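Eps1p (Saccharomyces cerevisiae, PDB 4TW5) belongs to the thioredoxin superfamily and contains a thioredoxin-family domain built on a mixed beta-sheet with helices packed against it. Local coordinates at residues Ile88-Pro93 and Pro121-Thr126; Tyr96-Thr101 and Ile111-Arg116; Thr17-Glu22 and His28-Tyr33. All blocks are in the same frame, centred on the assembly; numbering follows the deposited sequence.

Interaction 1. Residues Ile88-Pro93 and Pro121-Thr126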
loop_
_atom_site.group_PDB
_atom_site.type_symbol
_atom_site.label_atom_id
_atom_site.label_comp_id
_atom_site.label_asym_id
_atom_site.label_seq_id
_atom_site.Cartn_x
_atom_site.Cartn_y
_atom_site.Cartn_z
ATOM N N ILE A 88 -41.184 -12.209 26.046
ATOM C CA ILE A 88 -41.605 -11.341 24.953
ATOM C C ILE A 88 -41.147 -11.847 23.579
ATOM O O ILE A 88 -39.955 -12.010 23.341
ATOM C CB ILE A 88 -41.076 -9.933 25.161
ATOM C CG1 ILE A 88 -41.357 -9.484 26.593
ATOM C CG2 ILE A 88 -41.690 -8.973 24.135
ATOM C CD1 ILE A 88 -40.794 -8.136 26.910
ATOM N N ARG A 89 -42.096 -12.066 22.672
ATOM C CA ARG A 89 -41.814 -12.722 21.389
ATOM C C ARG A 89 -42.385 -12.003 20.160
ATOM O O ARG A 89 -43.409 -11.311 20.250
ATOM C CB ARG A 89 -42.367 -14.142 21.403
ATOM C CG ARG A 89 -41.769 -15.087 22.422
ATOM C CD ARG A 89 -42.303 -16.473 22.170
ATOM N NE ARG A 89 -41.669 -17.482 23.003
ATOM C CZ ARG A 89 -41.746 -18.787 22.770
ATOM N NH1 ARG A 89 -42.441 -19.237 21.740
ATOM N NH2 ARG A 89 -41.140 -19.643 23.574
ATOM N N LEU A 90 -41.707 -12.166 19.020
ATOM C CA LEU A 90 -42.182 -11.681 17.730
ATOM C C LEU A 90 -42.701 -12.815 16.836
ATOM O O LEU A 90 -42.010 -13.806 16.584
ATOM C CB LEU A 90 -41.084 -10.917 16.991
ATOM C CG LEU A 90 -41.498 -10.278 15.647
ATOM C CD1 LEU A 90 -42.519 -9.124 15.847
ATOM C CD2 LEU A 90 -40.283 -9.777 14.905
ATOM N N TYR A 91 -43.923 -12.662 16.349
ATOM C CA TYR A 91 -44.517 -13.619 15.433
ATOM C C TYR A 91 -44.869 -12.949 14.120
ATOM O O TYR A 91 -45.070 -11.734 14.070
ATOM C CB TYR A 91 -45.765 -14.240 16.044
ATOM C CG TYR A 91 -45.486 -15.269 17.118
ATOM C CD1 TYR A 91 -45.062 -14.882 18.384
ATOM C CD2 TYR A 91 -45.690 -16.624 16.883
ATOM C CE1 TYR A 91 -44.818 -15.820 19.378
ATOM C CE2 TYR A 91 -45.448 -17.569 17.874
ATOM C CZ TYR A 91 -45.017 -17.151 19.118
ATOM O OH TYR A 91 -44.784 -18.060 20.112
ATOM N N ASN A 92 -44.867 -13.720 13.040
ATOM C CA ASN A 92 -45.458 -13.248 11.798
ATOM C C ASN A 92 -46.559 -14.260 11.429
ATOM O O ASN A 92 -46.809 -15.188 12.204
ATOM C CB ASN A 92 -44.389 -13.019 10.724
ATOM C CG ASN A 92 -43.631 -14.296 10.306
ATOM O OD1 ASN A 92 -43.971 -15.421 10.666
ATOM N ND2 ASN A 92 -42.594 -14.091 9.514
ATOM N N PRO A 93 -47.258 -14.074 10.297
ATOM C CA PRO A 93 -48.252 -15.095 9.907
ATOM C C PRO A 93 -47.715 -16.536 9.760
ATOM O O PRO A 93 -48.500 -17.483 9.871
ATOM C CB PRO A 93 -48.761 -14.582 8.547
ATOM C CG PRO A 93 -48.569 -13.113 8.604
ATOM C CD PRO A 93 -47.323 -12.881 9.419
ATOM N N PRO A 121 -37.106 -6.711 5.935
ATOM C CA PRO A 121 -37.990 -7.077 4.824
ATOM C C PRO A 121 -38.435 -8.513 4.915
ATOM O O PRO A 121 -39.469 -8.839 4.354
ATOM C CB PRO A 121 -37.126 -6.861 3.580
ATOM C CG PRO A 121 -35.947 -6.088 4.040
ATOM C CD PRO A 121 -35.735 -6.464 5.466
ATOM N N ASN A 122 -37.656 -9.358 5.588
ATOM C CA ASN A 122 -37.985 -10.780 5.677
ATOM C C ASN A 122 -39.173 -11.051 6.605
ATOM O O ASN A 122 -39.800 -12.102 6.512
ATOM C CB ASN A 122 -36.776 -11.579 6.198
ATOM C CG ASN A 122 -35.505 -11.365 5.364
ATOM O OD1 ASN A 122 -35.409 -11.839 4.225
ATOM N ND2 ASN A 122 -34.523 -10.642 5.934
ATOM N N ASN A 123 -39.498 -10.093 7.478
ATOM C CA ASN A 123 -40.553 -10.294 8.470
ATOM C C ASN A 123 -41.935 -10.280 7.816
ATOM O O ASN A 123 -42.824 -11.060 8.174
ATOM C CB ASN A 123 -40.460 -9.258 9.593
ATOM C CG ASN A 123 -39.356 -9.599 10.617
ATOM O OD1 ASN A 123 -38.971 -10.753 10.764
ATOM N ND2 ASN A 123 -38.880 -8.593 11.342
ATOM N N LEU A 124 -42.134 -9.365 6.884
ATOM C CA LEU A 124 -43.396 -9.369 6.157
ATOM C C LEU A 124 -43.163 -9.601 4.674
ATOM O O LEU A 124 -44.059 -9.383 3.867
ATOM C CB LEU A 124 -44.157 -8.063 6.383
ATOM C CG LEU A 124 -44.836 -8.066 7.744
ATOM C CD1 LEU A 124 -45.651 -6.797 7.959
ATOM C CD2 LEU A 124 -45.719 -9.307 7.867
ATOM N N ASP A 125 -41.968 -10.090 4.344
ATOM C CA ASP A 125 -41.536 -10.278 2.957
ATOM C C ASP A 125 -41.934 -9.085 2.118
ATOM O O ASP A 125 -42.638 -9.215 1.121
ATOM C CB ASP A 125 -42.092 -11.586 2.383
ATOM C CG ASP A 125 -41.676 -12.798 3.211
ATOM O OD1 ASP A 125 -40.450 -13.040 3.361
ATOM O OD2 ASP A 125 -42.573 -13.490 3.736
ATOM N N THR A 126 -41.492 -7.913 2.559
ATOM C CA THR A 126 -41.662 -6.681 1.803
ATOM C C THR A 126 -40.415 -6.465 0.955
ATOM O O THR A 126 -39.425 -7.174 1.099
ATOM C CB THR A 126 -41.906 -5.454 2.715
ATOM O OG1 THR A 126 -40.730 -5.164 3.476
ATOM C CG2 THR A 126 -43.092 -5.701 3.641
#
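Asn123 and Leu124, in the short helical turn after helix 107-118, meet Leu90 and Asn92 of strand 87-92 and Pro93 just beyond it. Asn123 makes the central contacts, through both its backbone and its amide. The carbonyl O of Asn123 receives a weak hydrogen bond from Asn92 ND2 at 3.3 Å, with an N-H...O angle of 152°. With chi1 at 63°, Asn92 holds CG between its own backbone N and carbonyl carbon, and this swings the amide out to the turn; Asn92 CB also comes within 3.6 Å of Asn123 O. The side chain of Asn123 runs obliquely to that of Leu90, and Asn123 ND2 lies 4.0 Å from Leu90 CD2. The methyl only packs on that nitrogen. Leu124 then brings CD2 to 4.2 Å from Pro93 CD, a light apolar touch at the more open side. The ND2 of the buried Asn123 is satisfied by the main-chain O of Glu117, in the preceding helix 107-118, and its side chain also packs on Ile97 of strand 95-99. Strand and turn themselves are joined by one weak bond and modest van der Waals contact, so between these two segments the attachment is light.

Interaction 2. Residues Tyr96-Thr101 and Ile111-Arg116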
loop_
_atom_site.group_PDB
_atom_site.type_symbol
_atom_site.label_atom_id
_atom_site.label_comp_id
_atom_site.label_asym_id
_atom_site.label_seq_id
_atom_site.Cartn_x
_atom_site.Cartn_y
_atom_site.Cartn_z
ATOM N N TYR A 96 -43.523 -18.214 14.901
ATOM C CA TYR A 96 -42.477 -17.620 15.721
ATOM C C TYR A 96 -41.307 -17.119 14.869
ATOM O O TYR A 96 -40.972 -17.721 13.858
ATOM C CB TYR A 96 -41.986 -18.634 16.753
ATOM C CG TYR A 96 -40.854 -18.142 17.618
ATOM C CD1 TYR A 96 -41.106 -17.252 18.641
ATOM C CD2 TYR A 96 -39.545 -18.592 17.445
ATOM C CE1 TYR A 96 -40.100 -16.796 19.460
ATOM C CE2 TYR A 96 -38.517 -18.139 18.279
ATOM C CZ TYR A 96 -38.814 -17.236 19.288
ATOM O OH TYR A 96 -37.844 -16.744 20.140
ATOM N N ILE A 97 -40.725 -15.993 15.268
ATOM C CA ILE A 97 -39.557 -15.449 14.605
ATOM C C ILE A 97 -38.379 -15.355 15.574
ATOM O O ILE A 97 -37.330 -15.954 15.332
ATOM C CB ILE A 97 -39.835 -14.065 13.999
ATOM C CG1 ILE A 97 -40.764 -14.193 12.795
ATOM C CG2 ILE A 97 -38.555 -13.416 13.516
ATOM C CD1 ILE A 97 -41.111 -12.863 12.168
ATOM N N LYS A 98 -38.565 -14.638 16.680
ATOM C CA LYS A 98 -37.482 -14.399 17.627
ATOM C C LYS A 98 -38.008 -13.871 18.956
ATOM O O LYS A 98 -39.151 -13.437 19.032
ATOM C CB LYS A 98 -36.494 -13.398 17.031
ATOM C CG LYS A 98 -37.036 -11.972 17.023
ATOM C CD LYS A 98 -36.009 -10.956 16.553
ATOM C CE LYS A 98 -35.776 -11.047 15.066
ATOM N NZ LYS A 98 -34.955 -9.884 14.628
ATOM N N SER A 99 -37.181 -13.904 19.999
ATOM C CA SER A 99 -37.562 -13.335 21.301
ATOM C C SER A 99 -36.802 -12.051 21.582
ATOM O O SER A 99 -35.678 -11.881 21.129
ATOM C CB SER A 99 -37.314 -14.333 22.441
ATOM O OG SER A 99 -38.143 -15.481 22.312
ATOM N N PHE A 100 -37.407 -11.169 22.365
ATOM C CA PHE A 100 -36.783 -9.909 22.747
ATOM C C PHE A 100 -36.318 -9.969 24.206
ATOM O O PHE A 100 -37.089 -9.725 25.136
ATOM C CB PHE A 100 -37.765 -8.757 22.521
ATOM C CG PHE A 100 -37.250 -7.407 22.944
ATOM C CD1 PHE A 100 -36.297 -6.745 22.191
ATOM C CD2 PHE A 100 -37.760 -6.774 24.065
ATOM C CE1 PHE A 100 -35.843 -5.484 22.567
ATOM C CE2 PHE A 100 -37.312 -5.517 24.441
ATOM C CZ PHE A 100 -36.355 -4.873 23.697
ATOM N N THR A 101 -35.045 -10.301 24.388
ATOM C CA THR A 101 -34.482 -10.570 25.705
ATOM C C THR A 101 -33.831 -9.346 26.315
ATOM O O THR A 101 -33.399 -9.368 27.465
ATOM C CB THR A 101 -33.436 -11.662 25.630
ATOM O OG1 THR A 101 -32.326 -11.184 24.865
ATOM C CG2 THR A 101 -34.016 -12.903 24.977
ATOM N N ILE A 111 -40.826 0.094 21.911
ATOM C CA ILE A 111 -41.124 0.860 20.708
ATOM C C ILE A 111 -39.995 0.735 19.674
ATOM O O ILE A 111 -40.265 0.499 18.499
ATOM C CB ILE A 111 -41.370 2.341 21.013
ATOM C CG1 ILE A 111 -42.586 2.500 21.922
ATOM C CG2 ILE A 111 -41.616 3.143 19.730
ATOM C CD1 ILE A 111 -43.819 1.797 21.441
ATOM N N ALA A 112 -38.750 0.886 20.116
ATOM C CA ALA A 112 -37.593 0.850 19.221
ATOM C C ALA A 112 -37.521 -0.501 18.523
ATOM O O ALA A 112 -37.289 -0.580 17.328
ATOM C CB ALA A 112 -36.298 1.146 19.992
ATOM N N PHE A 113 -37.742 -1.554 19.296
ATOM C CA PHE A 113 -37.786 -2.912 18.797
ATOM C C PHE A 113 -38.866 -3.136 17.760
ATOM O O PHE A 113 -38.635 -3.832 16.778
ATOM C CB PHE A 113 -37.973 -3.891 19.952
ATOM C CG PHE A 113 -38.141 -5.315 19.521
ATOM C CD1 PHE A 113 -37.112 -5.995 18.909
ATOM C CD2 PHE A 113 -39.334 -5.975 19.750
ATOM C CE1 PHE A 113 -37.280 -7.315 18.520
ATOM C CE2 PHE A 113 -39.507 -7.287 19.374
ATOM C CZ PHE A 113 -38.481 -7.964 18.758
ATOM N N ALA A 114 -40.062 -2.603 17.975
ATOM C CA ALA A 114 -41.066 -2.762 16.940
ATOM C C ALA A 114 -40.627 -2.004 15.668
ATOM O O ALA A 114 -40.646 -2.571 14.561
ATOM C CB ALA A 114 -42.436 -2.303 17.426
ATOM N N ARG A 115 -40.166 -0.765 15.818
ATOM C CA ARG A 115 -39.691 -0.011 14.654
ATOM C C ARG A 115 -38.516 -0.709 13.950
ATOM O O ARG A 115 -38.451 -0.749 12.735
ATOM C CB ARG A 115 -39.278 1.405 15.041
ATOM C CG ARG A 115 -40.427 2.289 15.463
ATOM C CD ARG A 115 -39.908 3.579 15.995
ATOM N NE ARG A 115 -40.969 4.515 16.319
ATOM C CZ ARG A 115 -40.793 5.597 17.067
ATOM N NH1 ARG A 115 -39.589 5.864 17.558
ATOM N NH2 ARG A 115 -41.813 6.414 17.314
ATOM N N ARG A 116 -37.600 -1.263 14.728
ATOM C CA ARG A 116 -36.450 -1.976 14.175
ATOM C C ARG A 116 -36.920 -3.152 13.292
ATOM O O ARG A 116 -36.494 -3.303 12.157
ATOM C CB ARG A 116 -35.546 -2.444 15.327
ATOM C CG ARG A 116 -34.094 -2.635 14.966
ATOM C CD ARG A 116 -33.239 -3.003 16.189
ATOM N NE ARG A 116 -33.353 -1.985 17.212
ATOM C CZ ARG A 116 -33.867 -2.191 18.416
ATOM N NH1 ARG A 116 -34.275 -3.397 18.764
ATOM N NH2 ARG A 116 -33.960 -1.189 19.270
#
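The rings of Phe100 and Phe113 form an offset stack, their centroids 4.5 Å apart and their planes inclined by 30°. The two side chains slide past each other in opposite directions, and each CB comes to lie over the other ring. Phe100 CD1 lies over one face of the Phe113 ring, toward its rim, and approaches Phe113 CD1 to 3.5 Å. Phe100 CB sits 4.0 Å from the centroid of the Phe113 ring, 18° off its normal, a CH-pi contact over the face. In return Phe113 CB comes within 4.2 Å of the Phe100 centroid, although off-centre. At the edge of the Phe113 ring, near its plane, Lys98 CD reaches CE1 of Phe113 at 4.3 Å. In Phe113 CG stands anti to the main-chain nitrogen (chi1 175°), which sends the ring from the helix to the sheet.

This is the last helix of the first thioredoxin-fold domain lying against the sheet: helix 107-118 covers the edge strand 95-99, which pairs antiparallel with strand 87-92. A classic beta bulge, with Ile97 and Lys98 both facing Leu90, lies in that pairing, which resumes with the backbone bond between Phe100 and Ile88.

Further out, Ser109 and Leu110 touch Phe100 from the helix, while Ile29 of strand 27-33, on the far side of strand 87-92, packs on Phe113. Lys98 NZ forms salt bridges with Glu117 and Asp259.

Interaction 3. Residues Thr17-Glu22 and His28-Tyr33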
loop_
_atom_site.group_PDB
_atom_site.type_symbol
_atom_site.label_atom_id
_atom_site.label_comp_id
_atom_site.label_asym_id
_atom_site.label_seq_id
_atom_site.Cartn_x
_atom_site.Cartn_y
_atom_site.Cartn_z
ATOM N N THR A 17 -58.884 -19.205 21.341
ATOM C CA THR A 17 -59.910 -18.886 20.353
ATOM C C THR A 17 -59.433 -17.800 19.393
ATOM O O THR A 17 -59.958 -17.670 18.290
ATOM C CB THR A 17 -61.214 -18.388 21.009
ATOM O OG1 THR A 17 -61.046 -17.026 21.429
ATOM C CG2 THR A 17 -61.599 -19.262 22.193
ATOM N N ASN A 18 -58.420 -17.046 19.819
ATOM C CA ASN A 18 -57.940 -15.860 19.103
ATOM C C ASN A 18 -56.581 -15.941 18.460
ATOM O O ASN A 18 -56.314 -15.228 17.492
ATOM C CB ASN A 18 -57.829 -14.662 20.073
ATOM C CG ASN A 18 -59.127 -13.973 20.320
ATOM O OD1 ASN A 18 -60.056 -14.072 19.521
ATOM N ND2 ASN A 18 -59.189 -13.212 21.409
ATOM N N PHE A 19 -55.739 -16.817 18.994
ATOM C CA PHE A 19 -54.305 -16.727 18.762
ATOM C C PHE A 19 -54.004 -16.805 17.270
ATOM O O PHE A 19 -53.537 -15.831 16.677
ATOM C CB PHE A 19 -53.575 -17.831 19.548
ATOM C CG PHE A 19 -52.087 -17.650 19.623
ATOM C CD1 PHE A 19 -51.544 -16.678 20.437
ATOM C CD2 PHE A 19 -51.235 -18.468 18.917
ATOM C CE1 PHE A 19 -50.184 -16.508 20.533
ATOM C CE2 PHE A 19 -49.869 -18.299 19.005
ATOM C CZ PHE A 19 -49.346 -17.317 19.813
ATOM N N LYS A 20 -54.390 -17.899 16.630
ATOM C CA LYS A 20 -53.984 -18.093 15.250
ATOM C C LYS A 20 -54.700 -17.133 14.299
ATOM O O LYS A 20 -54.116 -16.670 13.320
ATOM C CB LYS A 20 -54.241 -19.549 14.835
ATOM C CG LYS A 20 -54.234 -19.772 13.335
ATOM C CD LYS A 20 -53.923 -21.209 12.976
ATOM C CE LYS A 20 -54.108 -21.468 11.482
ATOM N NZ LYS A 20 -53.657 -22.852 11.119
ATOM N N GLU A 21 -55.893 -16.693 14.672
ATOM C CA GLU A 21 -56.658 -15.842 13.782
ATOM C C GLU A 21 -56.070 -14.443 13.791
ATOM O O GLU A 21 -55.940 -13.778 12.762
ATOM C CB GLU A 21 -58.112 -15.788 14.249
ATOM C CG GLU A 21 -58.853 -17.110 14.131
ATOM C CD GLU A 21 -58.595 -18.028 15.334
ATOM O OE1 GLU A 21 -57.795 -17.661 16.218
ATOM O OE2 GLU A 21 -59.195 -19.121 15.397
ATOM N N GLU A 22 -55.654 -14.032 14.977
ATOM C CA GLU A 22 -55.026 -12.749 15.167
ATOM C C GLU A 22 -53.612 -12.626 14.565
ATOM O O GLU A 22 -53.265 -11.573 14.031
ATOM C CB GLU A 22 -55.021 -12.431 16.659
ATOM C CG GLU A 22 -54.300 -11.154 16.992
ATOM C CD GLU A 22 -54.989 -9.932 16.413
ATOM O OE1 GLU A 22 -56.207 -10.016 16.128
ATOM O OE2 GLU A 22 -54.296 -8.894 16.254
ATOM N N HIS A 28 -46.765 -9.411 15.248
ATOM C CA HIS A 28 -47.233 -9.343 16.620
ATOM C C HIS A 28 -46.091 -9.473 17.594
ATOM O O HIS A 28 -45.220 -10.327 17.432
ATOM C CB HIS A 28 -48.284 -10.410 16.871
ATOM C CG HIS A 28 -49.600 -10.079 16.257
ATOM N ND1 HIS A 28 -49.843 -10.231 14.909
ATOM C CD2 HIS A 28 -50.734 -9.568 16.791
ATOM C CE1 HIS A 28 -51.076 -9.834 14.640
ATOM N NE2 HIS A 28 -51.641 -9.438 15.768
ATOM N N ILE A 29 -46.055 -8.576 18.570
ATOM C CA ILE A 29 -45.111 -8.674 19.660
ATOM C C ILE A 29 -45.867 -9.100 20.908
ATOM O O ILE A 29 -46.639 -8.327 21.459
ATOM C CB ILE A 29 -44.387 -7.353 19.903
ATOM C CG1 ILE A 29 -43.608 -6.921 18.654
ATOM C CG2 ILE A 29 -43.456 -7.490 21.064
ATOM C CD1 ILE A 29 -42.958 -5.574 18.814
ATOM N N ILE A 30 -45.675 -10.339 21.333
ATOM C CA ILE A 30 -46.523 -10.896 22.368
ATOM C C ILE A 30 -45.820 -11.106 23.701
ATOM O O ILE A 30 -44.709 -11.642 23.769
ATOM C CB ILE A 30 -47.118 -12.235 21.927
ATOM C CG1 ILE A 30 -47.759 -12.096 20.547
ATOM C CG2 ILE A 30 -48.163 -12.719 22.940
ATOM C CD1 ILE A 30 -48.264 -13.414 19.963
ATOM N N ASP A 31 -46.487 -10.669 24.766
ATOM C CA ASP A 31 -45.998 -10.889 26.115
ATOM C C ASP A 31 -46.673 -12.112 26.743
ATOM O O ASP A 31 -47.807 -12.033 27.215
ATOM C CB ASP A 31 -46.229 -9.652 26.994
ATOM C CG ASP A 31 -45.965 -9.930 28.470
ATOM O OD1 ASP A 31 -45.174 -10.847 28.777
ATOM O OD2 ASP A 31 -46.552 -9.239 29.329
ATOM N N PHE A 32 -45.983 -13.245 26.722
ATOM C CA PHE A 32 -46.438 -14.418 27.455
ATOM C C PHE A 32 -46.084 -14.204 28.917
ATOM O O PHE A 32 -44.927 -14.326 29.315
ATOM C CB PHE A 32 -45.814 -15.701 26.890
ATOM C CG PHE A 32 -46.279 -16.014 25.497
ATOM C CD1 PHE A 32 -45.672 -15.435 24.398
ATOM C CD2 PHE A 32 -47.364 -16.849 25.293
ATOM C CE1 PHE A 32 -46.133 -15.704 23.123
ATOM C CE2 PHE A 32 -47.825 -17.123 24.023
ATOM C CZ PHE A 32 -47.209 -16.554 22.937
ATOM N N TYR A 33 -47.099 -13.881 29.713
ATOM C CA TYR A 33 -46.877 -13.457 31.085
ATOM C C TYR A 33 -47.667 -14.332 32.028
ATOM O O TYR A 33 -48.529 -15.108 31.604
ATOM C CB TYR A 33 -47.295 -12.006 31.283
ATOM C CG TYR A 33 -48.798 -11.837 31.372
ATOM C CD1 TYR A 33 -49.422 -11.645 32.603
ATOM C CD2 TYR A 33 -49.593 -11.887 30.237
ATOM C CE1 TYR A 33 -50.786 -11.500 32.698
ATOM C CE2 TYR A 33 -50.961 -11.738 30.323
ATOM C CZ TYR A 33 -51.550 -11.550 31.560
ATOM O OH TYR A 33 -52.906 -11.400 31.654
#
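A helix laid beside the strand that follows it in the chain is the motif here: in this thioredoxin-family domain helix 19-23 packs on strand 27-33 through Phe19 and Glu22, which meet His28, Ile30 and Phe32. The polar end is a His-carboxylate hydrogen bond. His28 NE2 donates to Glu22 OE2 over 2.8 Å, nearly straight at 165°, and the oxygen lies at the edge of the imidazole in its plane. On the acceptor side OE2 is met from its anti side, somewhat out of the carboxylate plane, and the two flat groups stand 87° apart. A bend in the Glu22 chain (chi2 65°) turns the carboxylate back to the strand. The bond probably helps to set the ring's rotation, and the nearby negative charge would probably stabilise a protonated imidazole.

One helical turn earlier, Phe19 supplies the apolar end. Phe19 CE1 lies 3.7 Å from Ile30 CD1 and 3.8 Å from Phe32 CZ. Phe19 CZ comes up in plane at the edge of the Phe32 ring, 3.9 Å from Phe32 CZ, the two side chains arriving from opposite directions.

Leu23 continues the helix surface against His28 and Ile30. Strand 27-33 itself runs between strands 63-69 and 87-92: His28 borders Thr64 and Ser66, Phe32 packs on Val68, and Ile30 touches Tyr91 of the antiparallel neighbour.

Overall arrangement
All three contacts draw on one four-stranded sheet, illustrating how side-chain alternation lets a sheet carry helices on both faces. In strand 27-33, His28 and Ile30 serve interaction 3, while Ile29 between them meets interaction 2, its CD1 lying 3.8 Å from Phe113 CD2. The centres of interactions 2 and 3 are about 15 Å apart. Interaction 1 is about 9 Å from interaction 2 and about 13 Å from interaction 3, centre to centre. Its strand bonds to both neighbours: Leu90 N to Lys98 O at 2.9 Å and Arg89 O to Ile30 N at 2.7 Å. Shortly after strand 27-33 the chain reaches the Cys37-Cys40 disulfide, spaced as in the thioredoxin CXXC motif.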